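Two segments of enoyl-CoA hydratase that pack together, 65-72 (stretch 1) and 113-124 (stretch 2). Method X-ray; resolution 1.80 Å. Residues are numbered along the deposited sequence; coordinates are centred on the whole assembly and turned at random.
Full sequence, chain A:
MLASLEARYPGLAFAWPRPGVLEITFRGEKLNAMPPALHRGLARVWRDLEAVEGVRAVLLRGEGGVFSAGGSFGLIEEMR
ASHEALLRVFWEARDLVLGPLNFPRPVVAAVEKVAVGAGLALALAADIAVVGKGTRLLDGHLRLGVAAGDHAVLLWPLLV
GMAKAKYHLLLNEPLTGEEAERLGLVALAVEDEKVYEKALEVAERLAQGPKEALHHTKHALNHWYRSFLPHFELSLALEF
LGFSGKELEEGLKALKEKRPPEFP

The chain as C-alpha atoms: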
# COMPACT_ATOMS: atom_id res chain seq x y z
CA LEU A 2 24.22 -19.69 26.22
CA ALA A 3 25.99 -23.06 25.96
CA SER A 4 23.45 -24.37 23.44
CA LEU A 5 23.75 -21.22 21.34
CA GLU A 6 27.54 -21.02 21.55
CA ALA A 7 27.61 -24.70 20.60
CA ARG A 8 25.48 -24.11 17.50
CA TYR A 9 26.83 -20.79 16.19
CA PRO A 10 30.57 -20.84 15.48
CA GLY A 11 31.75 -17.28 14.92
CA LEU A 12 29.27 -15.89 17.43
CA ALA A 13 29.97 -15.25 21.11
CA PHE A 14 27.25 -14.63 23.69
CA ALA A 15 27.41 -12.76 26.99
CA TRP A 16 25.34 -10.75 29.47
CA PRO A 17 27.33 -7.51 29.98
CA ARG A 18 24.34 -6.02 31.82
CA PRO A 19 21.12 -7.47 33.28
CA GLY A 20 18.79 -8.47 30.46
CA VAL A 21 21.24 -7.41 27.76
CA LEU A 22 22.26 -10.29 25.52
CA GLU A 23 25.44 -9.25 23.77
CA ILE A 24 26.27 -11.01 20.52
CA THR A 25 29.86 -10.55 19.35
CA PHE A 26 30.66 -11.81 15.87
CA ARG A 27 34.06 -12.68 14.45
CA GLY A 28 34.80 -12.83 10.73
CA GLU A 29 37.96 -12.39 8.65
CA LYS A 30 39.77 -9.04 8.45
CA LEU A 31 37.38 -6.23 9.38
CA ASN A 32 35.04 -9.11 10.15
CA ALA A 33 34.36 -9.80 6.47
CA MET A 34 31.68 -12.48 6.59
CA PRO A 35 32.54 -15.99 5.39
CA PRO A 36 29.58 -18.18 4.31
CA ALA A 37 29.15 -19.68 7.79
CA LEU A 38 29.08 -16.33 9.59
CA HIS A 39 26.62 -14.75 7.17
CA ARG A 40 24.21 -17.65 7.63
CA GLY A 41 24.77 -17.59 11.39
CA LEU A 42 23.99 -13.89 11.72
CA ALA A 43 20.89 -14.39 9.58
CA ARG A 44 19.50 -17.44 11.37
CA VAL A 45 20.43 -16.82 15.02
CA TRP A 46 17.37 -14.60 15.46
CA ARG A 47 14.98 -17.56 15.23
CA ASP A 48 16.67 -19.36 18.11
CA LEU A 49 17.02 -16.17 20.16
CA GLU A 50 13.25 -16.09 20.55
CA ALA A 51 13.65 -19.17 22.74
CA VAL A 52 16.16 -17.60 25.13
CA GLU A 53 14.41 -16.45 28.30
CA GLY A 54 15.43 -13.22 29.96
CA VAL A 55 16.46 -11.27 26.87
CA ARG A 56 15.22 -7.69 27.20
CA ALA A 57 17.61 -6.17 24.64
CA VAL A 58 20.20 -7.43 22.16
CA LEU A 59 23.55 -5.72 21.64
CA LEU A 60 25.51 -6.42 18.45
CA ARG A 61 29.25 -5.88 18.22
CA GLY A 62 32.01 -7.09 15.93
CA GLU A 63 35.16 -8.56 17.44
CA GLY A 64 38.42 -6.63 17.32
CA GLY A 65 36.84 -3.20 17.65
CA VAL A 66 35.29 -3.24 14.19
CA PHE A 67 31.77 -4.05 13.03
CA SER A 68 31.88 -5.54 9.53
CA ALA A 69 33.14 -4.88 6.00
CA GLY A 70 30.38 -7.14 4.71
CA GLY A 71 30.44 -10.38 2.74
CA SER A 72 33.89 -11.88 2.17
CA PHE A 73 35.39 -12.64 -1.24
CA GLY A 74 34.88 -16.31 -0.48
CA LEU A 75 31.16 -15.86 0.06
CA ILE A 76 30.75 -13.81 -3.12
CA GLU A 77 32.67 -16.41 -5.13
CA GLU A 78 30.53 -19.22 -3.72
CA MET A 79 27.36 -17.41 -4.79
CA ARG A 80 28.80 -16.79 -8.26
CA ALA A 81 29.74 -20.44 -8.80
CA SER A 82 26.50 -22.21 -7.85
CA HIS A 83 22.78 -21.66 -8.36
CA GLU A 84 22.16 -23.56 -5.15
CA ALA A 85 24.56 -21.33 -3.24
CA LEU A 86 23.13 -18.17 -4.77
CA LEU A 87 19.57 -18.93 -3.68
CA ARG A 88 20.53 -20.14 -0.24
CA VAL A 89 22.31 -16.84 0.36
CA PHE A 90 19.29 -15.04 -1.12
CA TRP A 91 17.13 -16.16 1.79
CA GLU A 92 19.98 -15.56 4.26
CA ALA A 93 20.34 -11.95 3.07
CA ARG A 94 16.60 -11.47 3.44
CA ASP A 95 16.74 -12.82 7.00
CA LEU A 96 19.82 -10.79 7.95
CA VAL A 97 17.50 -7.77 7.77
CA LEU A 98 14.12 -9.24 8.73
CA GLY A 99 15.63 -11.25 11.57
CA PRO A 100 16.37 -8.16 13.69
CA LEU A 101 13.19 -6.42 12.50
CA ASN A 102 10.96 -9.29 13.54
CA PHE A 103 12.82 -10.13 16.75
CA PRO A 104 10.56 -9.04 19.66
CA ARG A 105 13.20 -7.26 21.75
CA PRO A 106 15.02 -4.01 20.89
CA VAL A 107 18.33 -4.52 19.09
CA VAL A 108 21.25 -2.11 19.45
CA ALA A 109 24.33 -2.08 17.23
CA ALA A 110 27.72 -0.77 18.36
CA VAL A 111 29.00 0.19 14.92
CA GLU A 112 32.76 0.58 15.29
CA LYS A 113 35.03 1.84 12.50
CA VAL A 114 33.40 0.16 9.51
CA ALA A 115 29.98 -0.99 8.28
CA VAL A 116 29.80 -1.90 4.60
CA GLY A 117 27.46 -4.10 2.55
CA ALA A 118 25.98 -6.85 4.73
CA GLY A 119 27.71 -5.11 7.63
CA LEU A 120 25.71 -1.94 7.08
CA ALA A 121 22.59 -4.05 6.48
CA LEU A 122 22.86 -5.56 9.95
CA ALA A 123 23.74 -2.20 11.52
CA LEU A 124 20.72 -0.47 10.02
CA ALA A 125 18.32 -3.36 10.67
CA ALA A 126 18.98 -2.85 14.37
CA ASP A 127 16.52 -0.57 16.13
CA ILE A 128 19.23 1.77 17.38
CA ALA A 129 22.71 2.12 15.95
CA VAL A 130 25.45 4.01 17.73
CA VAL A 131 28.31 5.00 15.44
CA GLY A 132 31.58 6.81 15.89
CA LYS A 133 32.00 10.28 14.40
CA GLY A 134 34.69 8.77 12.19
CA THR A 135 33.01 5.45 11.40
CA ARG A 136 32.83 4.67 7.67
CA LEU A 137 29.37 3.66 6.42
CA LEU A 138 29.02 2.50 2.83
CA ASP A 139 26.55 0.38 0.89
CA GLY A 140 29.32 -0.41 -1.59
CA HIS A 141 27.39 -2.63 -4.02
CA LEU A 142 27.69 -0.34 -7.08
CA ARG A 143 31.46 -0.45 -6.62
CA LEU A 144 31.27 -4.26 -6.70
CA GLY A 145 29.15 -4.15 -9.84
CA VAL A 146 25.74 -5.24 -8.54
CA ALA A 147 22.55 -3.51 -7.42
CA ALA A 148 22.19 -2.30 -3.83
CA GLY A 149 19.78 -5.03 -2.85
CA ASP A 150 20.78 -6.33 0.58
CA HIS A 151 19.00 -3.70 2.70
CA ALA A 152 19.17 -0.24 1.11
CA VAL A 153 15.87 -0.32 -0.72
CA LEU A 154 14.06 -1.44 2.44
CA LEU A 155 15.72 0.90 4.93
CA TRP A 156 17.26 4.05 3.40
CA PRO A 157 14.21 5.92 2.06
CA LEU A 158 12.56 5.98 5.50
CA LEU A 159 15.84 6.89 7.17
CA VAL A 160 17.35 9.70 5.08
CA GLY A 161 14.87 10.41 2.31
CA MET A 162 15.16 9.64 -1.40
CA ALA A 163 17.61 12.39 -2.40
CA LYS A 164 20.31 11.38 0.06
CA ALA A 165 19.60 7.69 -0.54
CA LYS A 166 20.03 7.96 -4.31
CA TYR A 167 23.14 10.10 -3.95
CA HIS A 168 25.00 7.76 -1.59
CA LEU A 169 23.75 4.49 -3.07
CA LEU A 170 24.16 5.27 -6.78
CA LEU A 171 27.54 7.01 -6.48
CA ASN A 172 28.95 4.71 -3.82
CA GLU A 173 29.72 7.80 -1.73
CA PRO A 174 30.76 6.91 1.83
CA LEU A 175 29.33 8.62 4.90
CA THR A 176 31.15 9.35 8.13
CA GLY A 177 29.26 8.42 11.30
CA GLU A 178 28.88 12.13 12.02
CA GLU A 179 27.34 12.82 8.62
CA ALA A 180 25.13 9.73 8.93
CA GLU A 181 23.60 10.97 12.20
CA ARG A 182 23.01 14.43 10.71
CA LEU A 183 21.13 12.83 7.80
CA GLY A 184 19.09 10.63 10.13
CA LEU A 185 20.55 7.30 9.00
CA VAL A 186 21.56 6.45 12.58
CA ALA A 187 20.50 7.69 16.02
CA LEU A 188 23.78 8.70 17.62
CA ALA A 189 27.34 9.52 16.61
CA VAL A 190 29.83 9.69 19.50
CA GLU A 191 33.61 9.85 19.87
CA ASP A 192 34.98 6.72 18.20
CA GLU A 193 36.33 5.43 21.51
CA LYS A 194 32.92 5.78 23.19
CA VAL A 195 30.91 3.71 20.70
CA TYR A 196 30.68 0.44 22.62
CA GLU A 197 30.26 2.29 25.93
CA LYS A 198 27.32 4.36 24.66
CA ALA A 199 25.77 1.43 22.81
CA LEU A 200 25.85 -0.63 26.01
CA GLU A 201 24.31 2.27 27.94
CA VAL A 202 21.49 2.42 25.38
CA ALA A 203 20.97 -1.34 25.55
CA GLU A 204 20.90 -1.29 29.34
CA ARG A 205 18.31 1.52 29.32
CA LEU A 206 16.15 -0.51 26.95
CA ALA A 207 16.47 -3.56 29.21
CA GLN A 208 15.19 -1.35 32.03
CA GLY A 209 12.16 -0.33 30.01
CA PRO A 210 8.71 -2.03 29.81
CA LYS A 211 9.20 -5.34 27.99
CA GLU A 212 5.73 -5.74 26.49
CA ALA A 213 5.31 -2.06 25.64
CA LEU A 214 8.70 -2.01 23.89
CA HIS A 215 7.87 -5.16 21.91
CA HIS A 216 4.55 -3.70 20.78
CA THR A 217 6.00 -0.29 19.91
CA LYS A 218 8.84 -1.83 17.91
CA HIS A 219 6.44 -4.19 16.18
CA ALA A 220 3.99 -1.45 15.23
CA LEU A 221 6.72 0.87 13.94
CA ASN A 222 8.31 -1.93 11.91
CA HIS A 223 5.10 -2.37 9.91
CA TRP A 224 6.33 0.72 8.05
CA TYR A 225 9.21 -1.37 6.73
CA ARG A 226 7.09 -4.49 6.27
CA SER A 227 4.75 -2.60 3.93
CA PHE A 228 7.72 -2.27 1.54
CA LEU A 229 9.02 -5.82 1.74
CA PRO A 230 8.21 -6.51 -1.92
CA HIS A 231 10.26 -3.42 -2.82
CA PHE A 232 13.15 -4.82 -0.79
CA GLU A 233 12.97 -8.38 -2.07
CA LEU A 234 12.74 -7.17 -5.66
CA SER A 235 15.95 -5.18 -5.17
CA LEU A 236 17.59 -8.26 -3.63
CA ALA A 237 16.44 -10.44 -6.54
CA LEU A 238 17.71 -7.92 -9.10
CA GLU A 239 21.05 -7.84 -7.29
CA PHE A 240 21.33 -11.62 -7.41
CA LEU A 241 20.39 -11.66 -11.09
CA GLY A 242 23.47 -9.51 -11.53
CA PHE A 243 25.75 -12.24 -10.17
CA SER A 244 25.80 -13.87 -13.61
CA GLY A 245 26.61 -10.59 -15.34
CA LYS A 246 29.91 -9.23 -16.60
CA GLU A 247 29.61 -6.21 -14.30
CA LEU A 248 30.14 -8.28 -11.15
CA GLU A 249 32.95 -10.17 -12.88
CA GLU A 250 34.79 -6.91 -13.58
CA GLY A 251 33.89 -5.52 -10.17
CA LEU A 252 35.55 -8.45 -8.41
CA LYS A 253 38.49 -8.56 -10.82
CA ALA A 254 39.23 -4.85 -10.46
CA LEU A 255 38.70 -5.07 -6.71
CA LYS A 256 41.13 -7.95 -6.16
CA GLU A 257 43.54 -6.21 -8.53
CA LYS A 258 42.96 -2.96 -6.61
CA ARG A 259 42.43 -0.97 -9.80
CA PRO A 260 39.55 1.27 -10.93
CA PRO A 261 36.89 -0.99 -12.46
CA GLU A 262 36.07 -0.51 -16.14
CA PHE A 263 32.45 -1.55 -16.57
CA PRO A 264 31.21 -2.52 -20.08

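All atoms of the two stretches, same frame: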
# COMPACT_ATOMS: atom_id res chain seq x y z
N GLY A 65 37.13 -4.62 17.76
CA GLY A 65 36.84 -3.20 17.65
C GLY A 65 36.40 -2.72 16.28
O GLY A 65 36.64 -1.57 15.91
N VAL A 66 35.77 -3.59 15.52
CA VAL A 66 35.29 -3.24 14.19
C VAL A 66 34.00 -4.01 13.94
O VAL A 66 33.89 -5.16 14.35
CB VAL A 66 36.33 -3.60 13.09
CG1 VAL A 66 36.56 -5.10 13.07
CG2 VAL A 66 35.85 -3.11 11.74
N PHE A 67 33.03 -3.37 13.29
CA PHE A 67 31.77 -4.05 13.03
C PHE A 67 31.95 -5.04 11.89
O PHE A 67 32.31 -6.19 12.13
CB PHE A 67 30.66 -3.03 12.72
CG PHE A 67 29.27 -3.56 12.96
CD1 PHE A 67 28.40 -3.79 11.90
CD2 PHE A 67 28.84 -3.82 14.26
CE1 PHE A 67 27.11 -4.28 12.13
CE2 PHE A 67 27.55 -4.31 14.50
CZ PHE A 67 26.69 -4.53 13.43
N SER A 68 31.71 -4.61 10.65
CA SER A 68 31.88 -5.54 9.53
C SER A 68 31.99 -4.89 8.16
O SER A 68 31.24 -3.97 7.82
CB SER A 68 30.74 -6.56 9.50
OG SER A 68 30.87 -7.43 8.38
N ALA A 69 32.93 -5.38 7.36
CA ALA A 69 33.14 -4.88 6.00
C ALA A 69 32.18 -5.56 5.03
O ALA A 69 32.19 -5.27 3.83
CB ALA A 69 34.59 -5.14 5.57
N GLY A 70 31.34 -6.45 5.55
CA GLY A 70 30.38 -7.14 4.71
C GLY A 70 30.79 -8.54 4.27
O GLY A 70 31.69 -9.14 4.86
N GLY A 71 30.13 -9.06 3.24
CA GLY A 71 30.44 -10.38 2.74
C GLY A 71 31.88 -10.51 2.27
O GLY A 71 32.41 -9.60 1.63
N SER A 72 32.51 -11.64 2.57
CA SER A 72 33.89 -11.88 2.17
C SER A 72 33.98 -12.30 0.71
O SER A 72 32.97 -12.67 0.10
CB SER A 72 34.50 -12.98 3.04
OG SER A 72 33.90 -14.23 2.74
N LYS A 113 34.17 1.69 13.67
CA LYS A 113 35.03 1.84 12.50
C LYS A 113 34.49 1.62 11.09
O LYS A 113 34.64 2.48 10.23
CB LYS A 113 36.28 0.98 12.66
CG LYS A 113 37.11 1.30 13.89
CD LYS A 113 38.41 0.51 13.89
CE LYS A 113 39.20 0.78 15.16
NZ LYS A 113 38.41 0.40 16.37
N VAL A 114 33.90 0.45 10.84
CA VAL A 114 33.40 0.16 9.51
C VAL A 114 32.10 -0.66 9.47
O VAL A 114 31.90 -1.57 10.26
CB VAL A 114 34.46 -0.62 8.69
CG1 VAL A 114 33.98 -0.78 7.25
CG2 VAL A 114 35.81 0.09 8.73
N ALA A 115 31.25 -0.30 8.52
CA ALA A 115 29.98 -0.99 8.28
C ALA A 115 29.73 -0.83 6.79
O ALA A 115 29.33 0.23 6.33
CB ALA A 115 28.85 -0.34 9.09
N VAL A 116 29.97 -1.90 6.04
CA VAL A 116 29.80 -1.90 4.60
C VAL A 116 29.01 -3.13 4.15
O VAL A 116 29.09 -4.19 4.78
CB VAL A 116 31.18 -1.91 3.88
CG1 VAL A 116 30.99 -1.94 2.37
CG2 VAL A 116 32.01 -0.70 4.29
N GLY A 117 28.25 -2.99 3.07
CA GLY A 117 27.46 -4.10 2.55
C GLY A 117 26.60 -4.78 3.60
O GLY A 117 25.80 -4.12 4.27
N ALA A 118 26.76 -6.09 3.75
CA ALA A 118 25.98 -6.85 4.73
C ALA A 118 26.22 -6.28 6.12
O ALA A 118 25.36 -6.37 6.99
CB ALA A 118 26.38 -8.32 4.69
N GLY A 119 27.40 -5.70 6.33
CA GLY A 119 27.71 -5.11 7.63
C GLY A 119 26.79 -3.94 7.92
O GLY A 119 26.27 -3.79 9.03
N LEU A 120 26.59 -3.09 6.92
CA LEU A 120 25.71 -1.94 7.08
C LEU A 120 24.26 -2.43 7.17
O LEU A 120 23.45 -1.84 7.89
CB LEU A 120 25.87 -0.97 5.91
CG LEU A 120 25.10 0.35 5.99
CD1 LEU A 120 25.52 1.15 7.23
CD2 LEU A 120 25.37 1.16 4.73
N ALA A 121 23.94 -3.50 6.45
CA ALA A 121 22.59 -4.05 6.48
C ALA A 121 22.20 -4.44 7.90
O ALA A 121 21.10 -4.12 8.37
CB ALA A 121 22.50 -5.27 5.56
N LEU A 122 23.11 -5.12 8.59
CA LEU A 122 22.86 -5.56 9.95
C LEU A 122 22.79 -4.36 10.89
O LEU A 122 21.92 -4.30 11.75
CB LEU A 122 23.97 -6.52 10.40
CG LEU A 122 23.86 -7.12 11.80
CD1 LEU A 122 22.52 -7.85 11.94
CD2 LEU A 122 25.02 -8.08 12.04
N ALA A 123 23.70 -3.41 10.70
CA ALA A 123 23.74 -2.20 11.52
C ALA A 123 22.45 -1.40 11.43
O ALA A 123 21.93 -0.92 12.45
CB ALA A 123 24.91 -1.33 11.10
N LEU A 124 21.94 -1.24 10.22
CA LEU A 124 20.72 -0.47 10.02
C LEU A 124 19.43 -1.24 10.32
O LEU A 124 18.38 -0.63 10.50
CB LEU A 124 20.67 0.10 8.60
CG LEU A 124 21.82 1.06 8.24
CD1 LEU A 124 21.55 1.70 6.89
CD2 LEU A 124 21.97 2.13 9.33
O HOH W 1 28.03 -7.74 1.90

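How does the contact begin at Lys-113? Its CA-to-CB bond points toward stretch 1, and the chain beyond it runs back to Gly-65, extended through chi2 and chi3 before turning at chi4 (59°, p). The turn brings Lys-113 NZ to within 2.7 Å of Gly-65 O, a hydrogen bond in which the charged amine donates to a backbone carbonyl. Because the acceptor is main chain, the bond depends on the path of the loop rather than on any side chain there. Gly-65 has a positive phi, which by itself favours glycine, and its position leaves little spare room: an ideal CB would sit 3.3 Å from Lys-113 NZ.

What joins the backbones from Val-114 to Val-116? The two residues flanking Ala-115 both bond to Ser-68, forming a single beta bridge between Ser-68 and Ala-115. Ser-68 N donates to Val-114 O at 3.1 Å, and Val-116 N donates to Ser-68 O at 3.0 Å, so one residue of stretch 1 uses both its amide and its carbonyl on the same short strand. Between these bonds, Ala-115 CA lies 3.3 Å from Ser-68 O and adds a CA-H...O contact. Both chains run the same way here, Val-66 lying near Lys-113 and Ala-69 near Val-116. Beside the bridge, Val-66 CG2 meets Val-114 CB at 4.2 Å, an apolar contact between two branched side chains.

How does the chain fit where the strand gives way to the helix? Gly-117 occupies the N-cap position, with a positive phi that favours glycine, and the carbonyl of Val-116 turns into the start of the helix: Gly-119 N donates to Val-116 O at 2.7 Å. Gly-70 packs against that same oxygen, its CA 3.2 Å from Val-116 O. An ideal CB on Gly-70 would clash with Val-116 O at 2.7 Å, and its backbone angles independently call for glycine. Within stretch 1, Gly-70 N donates to Ser-68 OG at 3.0 Å, tying Gly-70 back to the bridging residue. A water then links the segments by accepting from both Gly-71 N and Ala-118 N, at 2.8 Å from each, which satisfies an amide on each side.

Why can the helix approach so closely, and what fills the space along it? Gly-119 has no side chain at a point where a CB would head toward stretch 1 and come 2.2 Å from Ser-68 O, a clash; as it is, Gly-119 CA rests 3.7 Å from Ser-68 O. Next to this close approach lies the ring of Phe-67, whose CA-to-CB bond points toward stretch 2. Gly-119 O meets the ring at its edge, near its plane, 3.2 Å from Phe-67 CE1, so the partly positive rim of the aromatic faces a carbonyl oxygen. One turn further on, Leu-122 CD2 lies 4.2 Å from Phe-67 CZ and Ala-123 CB lies 3.8 Å from Phe-67 CE1, giving the buried ring an apolar setting against the helix.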